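Local coordinates for acyl-CoA dehydrogenase domain protein Tcur3481 (Thermomonospora curvata, PDB 6WY9) that probably works as a flavin-dependent acyl-CoA dehydrogenase subunit, binding FAD within a four-chain assembly, at residues H240-Y245 against H317-I322; S236-I241 against Y328-Y333. All blocks are in the same frame, centred on the assembly; numbering follows the deposited sequence.

In the fold
Both contacts use the same part of helix 215-248, overlapping at H240 and I241, and all four segments fall within the family's C-terminal range. Along the chain, that helix is followed by helix 260-288, then by the end of helix 295-319 with its glycine turn (interaction 1), and finally by the start of helix 330-340 (interaction 2). The centres of the two contacts are about 8 Å apart. They are joined directly where H319 and Y328 are probably hydrogen-bonded, 2.7 Å from H319 NE2 to Y328 OH, and T242 OG1 of interaction 1 also packs on I330 CD1 of interaction 2. One helix thus packs against both the flavin-binding turn and the start of helix 330-340.

Interaction 1 of 2, residues H240-Y245 against H317-I322; sequences HITASY and HLHGGI. With FDA (dihydroflavine-adenine dinucleotide), chain C.
One water is bonded to Y245 OH, H319 O and phosphate oxygen O1A of the dihydroflavine-adenine dinucleotide, joining the tyrosine, the end of helix 295-319 and the cofactor; the water oxygen lies 2.8 Å from Y245 OH. It sits at the edge of the Y245 ring, in its plane. A chi1 of 180° sets Y245 CG anti to the backbone N, and the ring lays one face against the H319 imidazole. The two rings form an offset stack, centroids 4.7 Å apart and planes at 28°; H319 CD2 sits 3.5 Å above the plane of the Y245 ring, displaced toward its rim. At the far end of the tyrosine, I322 CG2 packs on OH and CZ. T242 meets the same imidazole at its edge, OG1 lying 3.2 Å from H319 CE1, while CG2 touches L318 CB. The T242 hydroxyl is bonded to A238 O one turn back. H319 is held at both nitrogens, ND1 by T315 O and NE2 by Y328 OH, which fixes the rotation of the stacked ring. G320 leaves the helix with positive phi, and a side chain there would run into the pyrophosphate oxygen O3P. The turn brings G321 N to phosphate oxygen O1P at 2.9 Å, with a nearly straight N-H...O angle of 166°. Upstream, the ribose hydroxyl O3B donates to H317 O, while R249 of a neighbouring subunit also bonds the dinucleotide. This helix end with its Gly-Gly turn forms a pyrophosphate-binding site at a subunit boundary, characteristic of the acyl-CoA dehydrogenase fold.

Interaction 2 of 2, residues S236-I241 against Y328-Y333; sequences SGALHI and YPIHRY
Segment 236-241 is helical throughout, and helix 330-340 begins beside it, the backbones coming nearest at A238 and Y333, whose CA atoms are 6.0 Å apart. No hydrogen bond crosses; the contact is made mostly by apolar groups. I241 turns toward 328-333 and crosses Y333 at about a right angle, its CD1 3.5 Å from Y333 CE1. Its other branch, CG2, anti to the backbone N, lies 3.7 Å from Y328 OH and near I330 CD1. A238 CB touches both Y333 CB and I330 CD1, 3.8 Å from each, and I330 CD1 also rests against A238 O. The Y333 ring lies against the backbone, its CD2 3.6 Å from A238 N. G237 makes room here, since a CB on it would clash with Y333 CE2. Beyond the contact Y333 OH bonds R80 O, so an alanine in place of Y333 would probably leave that carbonyl without this partner and open a gap beside I241 CD1 and the G237-A238 backbone. Helix 295-319 lines another side of the contact, T315 touching A238 and H319 touching I241 and I330, while R332 forms a salt bridge with E33 of helix 26-33, tying helix 330-340 to the N-terminal helices.

Interaction 1 of 2, residues H240-Y245 against H317-I322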
loop_
_atom_site.group_PDB
_atom_site.type_symbol
_atom_site.label_atom_id
_atom_site.label_comp_id
_atom_site.label_asym_id
_atom_site.label_seq_id
_atom_site.Cartn_x
_atom_site.Cartn_y
_atom_site.Cartn_z
ATOM N N HIS B 240 -2.330 17.444 12.627
ATOM C CA HIS B 240 -1.846 18.649 13.289
ATOM C C HIS B 240 -1.222 18.312 14.643
ATOM O O HIS B 240 -0.114 18.760 14.954
ATOM C CB HIS B 240 -2.976 19.674 13.438
ATOM C CG HIS B 240 -2.528 20.960 14.082
ATOM N ND1 HIS B 240 -1.795 21.916 13.410
ATOM C CD2 HIS B 240 -2.670 21.423 15.345
ATOM C CE1 HIS B 240 -1.517 22.919 14.229
ATOM N NE2 HIS B 240 -2.033 22.641 15.411
ATOM N N ILE B 241 -1.906 17.497 15.450
ATOM C CA ILE B 241 -1.396 17.160 16.782
ATOM C C ILE B 241 -0.065 16.420 16.667
ATOM O O ILE B 241 0.883 16.656 17.433
ATOM C CB ILE B 241 -2.433 16.296 17.539
ATOM C CG1 ILE B 241 -3.629 17.138 18.003
ATOM C CG2 ILE B 241 -1.747 15.547 18.770
ATOM C CD1 ILE B 241 -4.849 16.215 18.257
ATOM N N THR B 242 0.002 15.495 15.710
ATOM C CA THR B 242 1.179 14.656 15.526
ATOM C C THR B 242 2.385 15.481 15.053
ATOM O O THR B 242 3.508 15.303 15.552
ATOM C CB THR B 242 0.827 13.551 14.520
ATOM O OG1 THR B 242 -0.263 12.800 15.061
ATOM C CG2 THR B 242 2.043 12.599 14.354
ATOM N N ALA B 243 2.151 16.400 14.098
ATOM C CA ALA B 243 3.194 17.317 13.641
ATOM C C ALA B 243 3.773 18.123 14.807
ATOM O O ALA B 243 5.004 18.267 14.937
ATOM C CB ALA B 243 2.626 18.259 12.571
ATOM N N SER B 244 2.894 18.714 15.638
ATOM C CA SER B 244 3.368 19.462 16.802
ATOM C C SER B 244 4.171 18.575 17.739
ATOM O O SER B 244 5.191 19.007 18.297
ATOM C CB SER B 244 2.181 20.078 17.579
ATOM O OG SER B 244 1.436 20.989 16.776
ATOM N N TYR B 245 3.661 17.380 18.032
ATOM C CA TYR B 245 4.353 16.492 18.961
ATOM C C TYR B 245 5.756 16.132 18.438
ATOM O O TYR B 245 6.735 16.150 19.198
ATOM C CB TYR B 245 3.524 15.209 19.198
ATOM C CG TYR B 245 4.204 14.252 20.153
ATOM C CD1 TYR B 245 4.194 14.512 21.507
ATOM C CD2 TYR B 245 4.854 13.095 19.702
ATOM C CE1 TYR B 245 4.829 13.662 22.428
ATOM C CE2 TYR B 245 5.498 12.217 20.624
ATOM C CZ TYR B 245 5.488 12.510 21.962
ATOM O OH TYR B 245 6.094 11.686 22.886
ATOM N N HIS B 317 1.125 5.402 15.176
ATOM C CA HIS B 317 2.448 4.839 15.155
ATOM C C HIS B 317 3.511 5.892 15.490
ATOM O O HIS B 317 4.446 5.623 16.269
ATOM C CB HIS B 317 2.711 4.200 13.779
ATOM C CG HIS B 317 4.099 3.650 13.692
ATOM N ND1 HIS B 317 4.470 2.502 14.355
ATOM C CD2 HIS B 317 5.236 4.153 13.135
ATOM C CE1 HIS B 317 5.766 2.288 14.174
ATOM N NE2 HIS B 317 6.256 3.284 13.450
ATOM N N LEU B 318 3.403 7.085 14.879
ATOM C CA LEU B 318 4.405 8.152 15.041
ATOM C C LEU B 318 4.506 8.661 16.487
ATOM O O LEU B 318 5.504 9.301 16.847
ATOM C CB LEU B 318 4.046 9.307 14.093
ATOM C CG LEU B 318 4.299 8.915 12.630
ATOM C CD1 LEU B 318 3.781 9.995 11.618
ATOM C CD2 LEU B 318 5.824 8.723 12.459
ATOM N N HIS B 319 3.466 8.439 17.307
ATOM C CA HIS B 319 3.517 8.846 18.708
ATOM C C HIS B 319 4.237 7.842 19.600
ATOM O O HIS B 319 4.629 8.204 20.721
ATOM C CB HIS B 319 2.112 9.055 19.277
ATOM C CG HIS B 319 1.585 10.429 19.074
ATOM N ND1 HIS B 319 0.860 10.783 17.950
ATOM C CD2 HIS B 319 1.712 11.552 19.822
ATOM C CE1 HIS B 319 0.513 12.056 18.045
ATOM N NE2 HIS B 319 1.035 12.554 19.157
ATOM N N GLY B 320 4.350 6.582 19.177
ATOM C CA GLY B 320 4.962 5.649 20.137
ATOM C C GLY B 320 4.038 5.484 21.342
ATOM O O GLY B 320 2.826 5.722 21.262
ATOM N N GLY B 321 4.627 5.116 22.494
ATOM C CA GLY B 321 3.805 4.686 23.620
ATOM C C GLY B 321 2.784 5.715 24.075
ATOM O O GLY B 321 1.649 5.362 24.426
ATOM N N ILE B 322 3.173 7.002 24.131
ATOM C CA ILE B 322 2.243 8.000 24.654
ATOM C C ILE B 322 0.964 8.054 23.811
ATOM O O ILE B 322 -0.105 8.423 24.312
ATOM C CB ILE B 322 2.889 9.416 24.751
ATOM C CG1 ILE B 322 1.988 10.350 25.566
ATOM C CG2 ILE B 322 3.051 10.058 23.348
ATOM C CD1 ILE B 322 2.649 11.725 25.875
HETATM P PA FDA C . 9.626 7.367 20.619
HETATM O O1A FDA C . 9.204 8.761 20.958
HETATM O O2A FDA C . 11.091 6.945 20.827
HETATM O O5B FDA C . 9.415 7.157 18.952
HETATM C C5B FDA C . 8.072 7.437 18.656
HETATM C C4B FDA C . 7.883 7.145 17.156
HETATM O O4B FDA C . 8.966 7.924 16.454
HETATM C C3B FDA C . 8.229 5.705 16.772
HETATM O O3B FDA C . 7.138 4.864 16.846
HETATM C C2B FDA C . 8.602 5.867 15.309
HETATM O O2B FDA C . 7.451 6.154 14.426
HETATM C C1B FDA C . 9.449 7.177 15.292
HETATM N N9A FDA C . 10.894 6.971 15.355
HETATM C C8A FDA C . 11.717 6.823 16.489
HETATM N N7A FDA C . 13.002 6.721 16.172
HETATM C C5A FDA C . 13.037 6.797 14.796
HETATM C C6A FDA C . 14.110 6.718 13.895
HETATM N N6A FDA C . 15.378 6.559 14.318
HETATM N N1A FDA C . 13.892 6.811 12.565
HETATM C C2A FDA C . 12.582 6.966 12.212
HETATM N N3A FDA C . 11.450 7.049 12.953
HETATM C C4A FDA C . 11.730 6.969 14.264
HETATM N N1 FDA C . 8.904 -0.614 27.766
HETATM C C2 FDA C . 9.594 -1.204 28.846
HETATM O O2 FDA C . 10.713 -0.765 29.192
HETATM N N3 FDA C . 8.961 -2.274 29.468
HETATM C C4 FDA C . 7.694 -2.783 29.100
HETATM O O4 FDA C . 7.209 -3.715 29.728
HETATM C C4X FDA C . 7.060 -2.119 27.992
HETATM N N5 FDA C . 5.805 -2.558 27.567
HETATM C C5X FDA C . 5.009 -1.675 26.888
HETATM C C6 FDA C . 3.678 -1.859 26.805
HETATM C C7 FDA C . 2.889 -0.906 26.113
HETATM C C7M FDA C . 1.490 -1.133 26.054
HETATM C C8 FDA C . 3.429 0.168 25.509
HETATM C C8M FDA C . 2.610 1.157 24.778
HETATM C C9 FDA C . 4.801 0.344 25.564
HETATM C C9A FDA C . 5.580 -0.570 26.264
HETATM N N10 FDA C . 6.975 -0.413 26.330
HETATM C C10 FDA C . 7.638 -1.071 27.371
HETATM C "C1'" FDA C . 7.583 0.826 25.766
HETATM C "C2'" FDA C . 8.099 0.613 24.316
HETATM O "O2'" FDA C . 9.214 -0.143 24.314
HETATM C "C3'" FDA C . 8.348 2.096 23.784
HETATM O "O3'" FDA C . 7.123 2.774 23.592
HETATM C "C4'" FDA C . 9.185 2.078 22.514
HETATM O "O4'" FDA C . 10.465 1.681 22.870
HETATM C "C5'" FDA C . 9.101 3.480 21.851
HETATM O "O5'" FDA C . 9.663 4.402 22.737
HETATM P P FDA C . 8.736 5.752 22.771
HETATM O O1P FDA C . 7.415 5.289 23.154
HETATM O O2P FDA C . 9.474 6.767 23.631
HETATM O O3P FDA C . 8.582 6.339 21.227
HETATM O O HOH W 1 6.832 9.166 21.934
#

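Interaction 2 of 2, residues S236-I241 against Y328-Y333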
loop_
_atom_site.group_PDB
_atom_site.type_symbol
_atom_site.label_atom_id
_atom_site.label_comp_id
_atom_site.label_asym_id
_atom_site.label_seq_id
_atom_site.Cartn_x
_atom_site.Cartn_y
_atom_site.Cartn_z
ATOM N N SER B 236 -7.305 15.663 9.687
ATOM C CA SER B 236 -6.604 16.935 9.763
ATOM C C SER B 236 -6.153 17.220 11.192
ATOM O O SER B 236 -5.010 17.626 11.428
ATOM C CB SER B 236 -7.522 18.068 9.263
ATOM O OG SER B 236 -7.833 17.868 7.888
ATOM N N GLY B 237 -7.054 17.035 12.156
ATOM C CA GLY B 237 -6.691 17.301 13.540
ATOM C C GLY B 237 -5.625 16.338 14.024
ATOM O O GLY B 237 -4.683 16.737 14.706
ATOM N N ALA B 238 -5.753 15.056 13.657
ATOM C CA ALA B 238 -4.749 14.067 14.035
ATOM C C ALA B 238 -3.376 14.457 13.491
ATOM O O ALA B 238 -2.364 14.414 14.208
ATOM C CB ALA B 238 -5.161 12.677 13.503
ATOM N N LEU B 239 -3.321 14.804 12.203
ATOM C CA LEU B 239 -2.051 15.221 11.614
ATOM C C LEU B 239 -1.481 16.453 12.337
ATOM O O LEU B 239 -0.279 16.508 12.634
ATOM C CB LEU B 239 -2.230 15.516 10.125
ATOM C CG LEU B 239 -0.933 15.908 9.416
ATOM C CD1 LEU B 239 0.249 14.880 9.642
ATOM C CD2 LEU B 239 -1.192 16.081 7.904
ATOM N N HIS B 240 -2.330 17.444 12.627
ATOM C CA HIS B 240 -1.846 18.649 13.289
ATOM C C HIS B 240 -1.222 18.312 14.643
ATOM O O HIS B 240 -0.114 18.760 14.954
ATOM C CB HIS B 240 -2.976 19.674 13.438
ATOM C CG HIS B 240 -2.528 20.960 14.082
ATOM N ND1 HIS B 240 -1.795 21.916 13.410
ATOM C CD2 HIS B 240 -2.670 21.423 15.345
ATOM C CE1 HIS B 240 -1.517 22.919 14.229
ATOM N NE2 HIS B 240 -2.033 22.641 15.411
ATOM N N ILE B 241 -1.906 17.497 15.450
ATOM C CA ILE B 241 -1.396 17.160 16.782
ATOM C C ILE B 241 -0.065 16.420 16.667
ATOM O O ILE B 241 0.883 16.656 17.433
ATOM C CB ILE B 241 -2.433 16.296 17.539
ATOM C CG1 ILE B 241 -3.629 17.138 18.003
ATOM C CG2 ILE B 241 -1.747 15.547 18.770
ATOM C CD1 ILE B 241 -4.849 16.215 18.257
ATOM N N TYR B 328 -3.886 11.220 26.841
ATOM C CA TYR B 328 -3.275 12.001 25.780
ATOM C C TYR B 328 -4.257 12.005 24.601
ATOM O O TYR B 328 -5.053 11.072 24.484
ATOM C CB TYR B 328 -1.909 11.393 25.390
ATOM C CG TYR B 328 -1.180 12.140 24.273
ATOM C CD1 TYR B 328 -0.386 13.272 24.562
ATOM C CD2 TYR B 328 -1.335 11.747 22.928
ATOM C CE1 TYR B 328 0.263 13.983 23.539
ATOM C CE2 TYR B 328 -0.721 12.422 21.887
ATOM C CZ TYR B 328 0.089 13.553 22.197
ATOM O OH TYR B 328 0.717 14.244 21.181
ATOM N N PRO B 329 -4.297 13.058 23.756
ATOM C CA PRO B 329 -5.481 13.225 22.900
ATOM C C PRO B 329 -5.573 12.302 21.702
ATOM O O PRO B 329 -6.687 12.048 21.225
ATOM C CB PRO B 329 -5.389 14.692 22.437
ATOM C CG PRO B 329 -3.973 15.120 22.748
ATOM C CD PRO B 329 -3.584 14.332 23.962
ATOM N N ILE B 330 -4.433 11.845 21.166
ATOM C CA ILE B 330 -4.472 11.351 19.790
ATOM C C ILE B 330 -5.329 10.082 19.684
ATOM O O ILE B 330 -5.934 9.838 18.639
ATOM C CB ILE B 330 -3.043 11.110 19.239
ATOM C CG1 ILE B 330 -3.080 10.904 17.703
ATOM C CG2 ILE B 330 -2.379 9.881 19.950
ATOM C CD1 ILE B 330 -3.420 12.221 16.899
ATOM N N HIS B 331 -5.404 9.261 20.746
ATOM C CA HIS B 331 -6.128 7.987 20.631
ATOM C C HIS B 331 -7.603 8.189 20.246
ATOM O O HIS B 331 -8.217 7.286 19.671
ATOM C CB HIS B 331 -6.084 7.207 21.942
ATOM C CG HIS B 331 -6.958 7.798 23.006
ATOM N ND1 HIS B 331 -6.633 8.986 23.647
ATOM C CD2 HIS B 331 -8.155 7.412 23.517
ATOM C CE1 HIS B 331 -7.571 9.279 24.537
ATOM N NE2 HIS B 331 -8.506 8.341 24.477
ATOM N N ARG B 332 -8.198 9.343 20.569
ATOM C CA ARG B 332 -9.591 9.568 20.178
ATOM C C ARG B 332 -9.724 9.714 18.667
ATOM O O ARG B 332 -10.731 9.302 18.092
ATOM C CB ARG B 332 -10.170 10.811 20.886
ATOM C CG ARG B 332 -10.305 10.624 22.404
ATOM C CD ARG B 332 -11.355 11.584 23.010
ATOM N NE ARG B 332 -11.308 11.514 24.475
ATOM C CZ ARG B 332 -10.371 12.074 25.243
ATOM N NH1 ARG B 332 -10.425 11.917 26.574
ATOM N NH2 ARG B 332 -9.405 12.795 24.694
ATOM N N TYR B 333 -8.743 10.335 18.021
ATOM C CA TYR B 333 -8.760 10.439 16.560
ATOM C C TYR B 333 -8.679 9.056 15.931
ATOM O O TYR B 333 -9.403 8.749 14.971
ATOM C CB TYR B 333 -7.589 11.331 16.108
ATOM C CG TYR B 333 -7.819 12.745 16.594
ATOM C CD1 TYR B 333 -7.558 13.099 17.922
ATOM C CD2 TYR B 333 -8.379 13.701 15.747
ATOM C CE1 TYR B 333 -7.852 14.387 18.389
ATOM C CE2 TYR B 333 -8.658 15.004 16.201
ATOM C CZ TYR B 333 -8.392 15.327 17.520
ATOM O OH TYR B 333 -8.670 16.614 17.953
#